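Local coordinates for foldase protein PrsA (Streptococcus pneumoniae, PDB 5TVL) that catalyses cis-trans isomerisation of peptidyl-prolyl bonds and probably assists the folding of secreted proteins outside the cell membrane, at the interface of chains A and B. Residues are numbered along the deposited sequence; one frame, centred on the assembly and turned at random. Chains: chain A/B, Foldase protein PrsA.

The interface of chains A and B. Residues chain A 4, 11-12, 16-17, 20; chain B 31, 34-35, 38.
A:Ile12, from strand 10-13, lays its side chain onto one face of B helix 25-44, between B:Leu31, B:Met34, B:Thr35 and B:Lys38, whose spacing of three or four residues sets them along one side of the helix. Its two branches divide the work. CG2, anti to the backbone N, lies 3.8 Å from both B:Leu31 CD1 and B:Met34 CE, while CG1, anti to the carbonyl carbon and beside the backbone N (chi1 -58°), sends CD1 to the helix surface, 3.8 Å from B:Thr35 CA. The aliphatic part of B:Lys38 slants across the A:Ile12 side chain, CD 3.8 Å from A:Ile12 CG1.

The side chains of A:Phe17 and B:Leu31 cross at about a right angle, the leucine lying to one side of the ring plane and offset outward past the CD1-CE1 rim: A:Phe17 CD1 is 3.8 Å from the methyl B:Leu31 CD1, and CE1 approaches B:Leu31 CB. B:Met34 bends at its thioether (chi3 80°), which turns CE back towards helix 14-21. There SD sits 3.7 Å from A:Gln20 CG, and the methyl CE also comes to 3.5 Å from the backbone carbonyl O of A:Gln16. A:Gln20 thus contributes its methylenes to the contact.

The B:Thr35 hydroxyl OG1, which itself faces A:Ile12 CD1, is held within its own helix by a hydrogen bond to the carbonyl O of B:Leu31 at 2.8 Å, tilted 31° from the carbonyl plane. No polar pair bridges the chains here, so apolar contact holds this patch. It recurs with the chains exchanged, packing each N-terminal strand-helix segment against the other subunit's helix 25-44 in a two-fold pairing that may represent a PrsA dimer, although the crystal alone does not establish one.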
loop_
_atom_site.group_PDB
_atom_site.type_symbol
_atom_site.label_atom_id
_atom_site.label_comp_id
_atom_site.label_asym_id
_atom_site.label_seq_id
_atom_site.Cartn_x
_atom_site.Cartn_y
_atom_site.Cartn_z
ATOM N N LEU A 4 20.971 39.483 7.040
ATOM C CA LEU A 4 20.245 38.908 5.903
ATOM C C LEU A 4 19.542 39.976 5.058
ATOM O O LEU A 4 19.529 39.882 3.827
ATOM C CB LEU A 4 19.207 37.891 6.396
ATOM C CG LEU A 4 19.657 36.814 7.391
ATOM C CD1 LEU A 4 18.512 35.841 7.645
ATOM C CD2 LEU A 4 20.892 36.077 6.893
ATOM N N VAL A 11 18.361 46.703 10.071
ATOM C CA VAL A 11 18.716 45.403 9.464
ATOM C C VAL A 11 17.982 44.233 10.134
ATOM O O VAL A 11 17.541 44.336 11.283
ATOM C CB VAL A 11 20.245 45.111 9.520
ATOM C CG1 VAL A 11 21.006 45.926 8.481
ATOM C CG2 VAL A 11 20.814 45.346 10.918
ATOM N N ILE A 12 17.846 43.131 9.392
ATOM C CA ILE A 12 17.395 41.846 9.934
ATOM C C ILE A 12 18.626 40.949 9.987
ATOM O O ILE A 12 19.246 40.680 8.952
ATOM C CB ILE A 12 16.304 41.177 9.058
ATOM C CG1 ILE A 12 15.089 42.105 8.905
ATOM C CG2 ILE A 12 15.866 39.839 9.659
ATOM C CD1 ILE A 12 14.049 41.628 7.909
ATOM N N GLN A 16 17.911 36.984 14.497
ATOM C CA GLN A 16 16.526 37.487 14.501
ATOM C C GLN A 16 15.600 36.694 13.573
ATOM O O GLN A 16 14.451 36.423 13.925
ATOM C CB GLN A 16 16.490 38.958 14.090
ATOM C CG GLN A 16 17.002 39.918 15.150
ATOM C CD GLN A 16 17.099 41.346 14.643
ATOM O OE1 GLN A 16 17.484 41.587 13.496
ATOM N NE2 GLN A 16 16.753 42.301 15.496
ATOM N N PHE A 17 16.102 36.346 12.390
ATOM C CA PHE A 17 15.378 35.465 11.466
ATOM C C PHE A 17 15.200 34.059 12.041
ATOM O O PHE A 17 14.109 33.492 11.952
ATOM C CB PHE A 17 16.071 35.381 10.103
ATOM C CG PHE A 17 15.543 34.280 9.232
ATOM C CD1 PHE A 17 14.240 34.328 8.758
ATOM C CD2 PHE A 17 16.334 33.180 8.905
ATOM C CE1 PHE A 17 13.735 33.310 7.960
ATOM C CE2 PHE A 17 15.835 32.160 8.102
ATOM C CZ PHE A 17 14.535 32.224 7.629
ATOM N N GLN A 20 12.437 33.872 14.687
ATOM C CA GLN A 20 11.095 33.808 14.094
ATOM C C GLN A 20 10.840 32.509 13.328
ATOM O O GLN A 20 9.788 31.889 13.505
ATOM C CB GLN A 20 10.862 35.002 13.160
ATOM C CG GLN A 20 10.893 36.358 13.854
ATOM C CD GLN A 20 9.763 36.539 14.851
ATOM O OE1 GLN A 20 8.597 36.302 14.533
ATOM N NE2 GLN A 20 10.104 36.961 16.066
ATOM N N LEU B 31 10.880 35.418 6.284
ATOM C CA LEU B 31 11.801 36.553 6.152
ATOM C C LEU B 31 11.187 37.697 5.345
ATOM O O LEU B 31 11.385 38.865 5.679
ATOM C CB LEU B 31 13.126 36.119 5.515
ATOM C CG LEU B 31 14.223 37.189 5.458
ATOM C CD1 LEU B 31 14.679 37.552 6.862
ATOM C CD2 LEU B 31 15.392 36.719 4.614
ATOM N N MET B 34 8.822 39.305 7.728
ATOM C CA MET B 34 9.610 40.105 8.683
ATOM C C MET B 34 10.037 41.453 8.096
ATOM O O MET B 34 10.051 42.470 8.799
ATOM C CB MET B 34 10.868 39.352 9.135
ATOM C CG MET B 34 10.625 38.280 10.176
ATOM S SD MET B 34 12.164 37.446 10.594
ATOM C CE MET B 34 12.887 38.632 11.728
ATOM N N THR B 35 10.398 41.432 6.814
ATOM C CA THR B 35 10.844 42.619 6.095
ATOM C C THR B 35 9.683 43.589 5.840
ATOM O O THR B 35 9.815 44.793 6.067
ATOM C CB THR B 35 11.532 42.223 4.771
ATOM O OG1 THR B 35 12.580 41.278 5.050
ATOM C CG2 THR B 35 12.121 43.450 4.072
ATOM N N LYS B 38 8.976 45.134 9.278
ATOM C CA LYS B 38 9.929 46.172 9.726
ATOM C C LYS B 38 9.795 47.484 8.957
ATOM O O LYS B 38 9.874 48.559 9.555
ATOM C CB LYS B 38 11.384 45.693 9.661
ATOM C CG LYS B 38 11.881 45.041 10.941
ATOM C CD LYS B 38 13.383 44.811 10.888
ATOM C CE LYS B 38 13.880 44.033 12.098
ATOM N NZ LYS B 38 13.675 44.783 13.370
#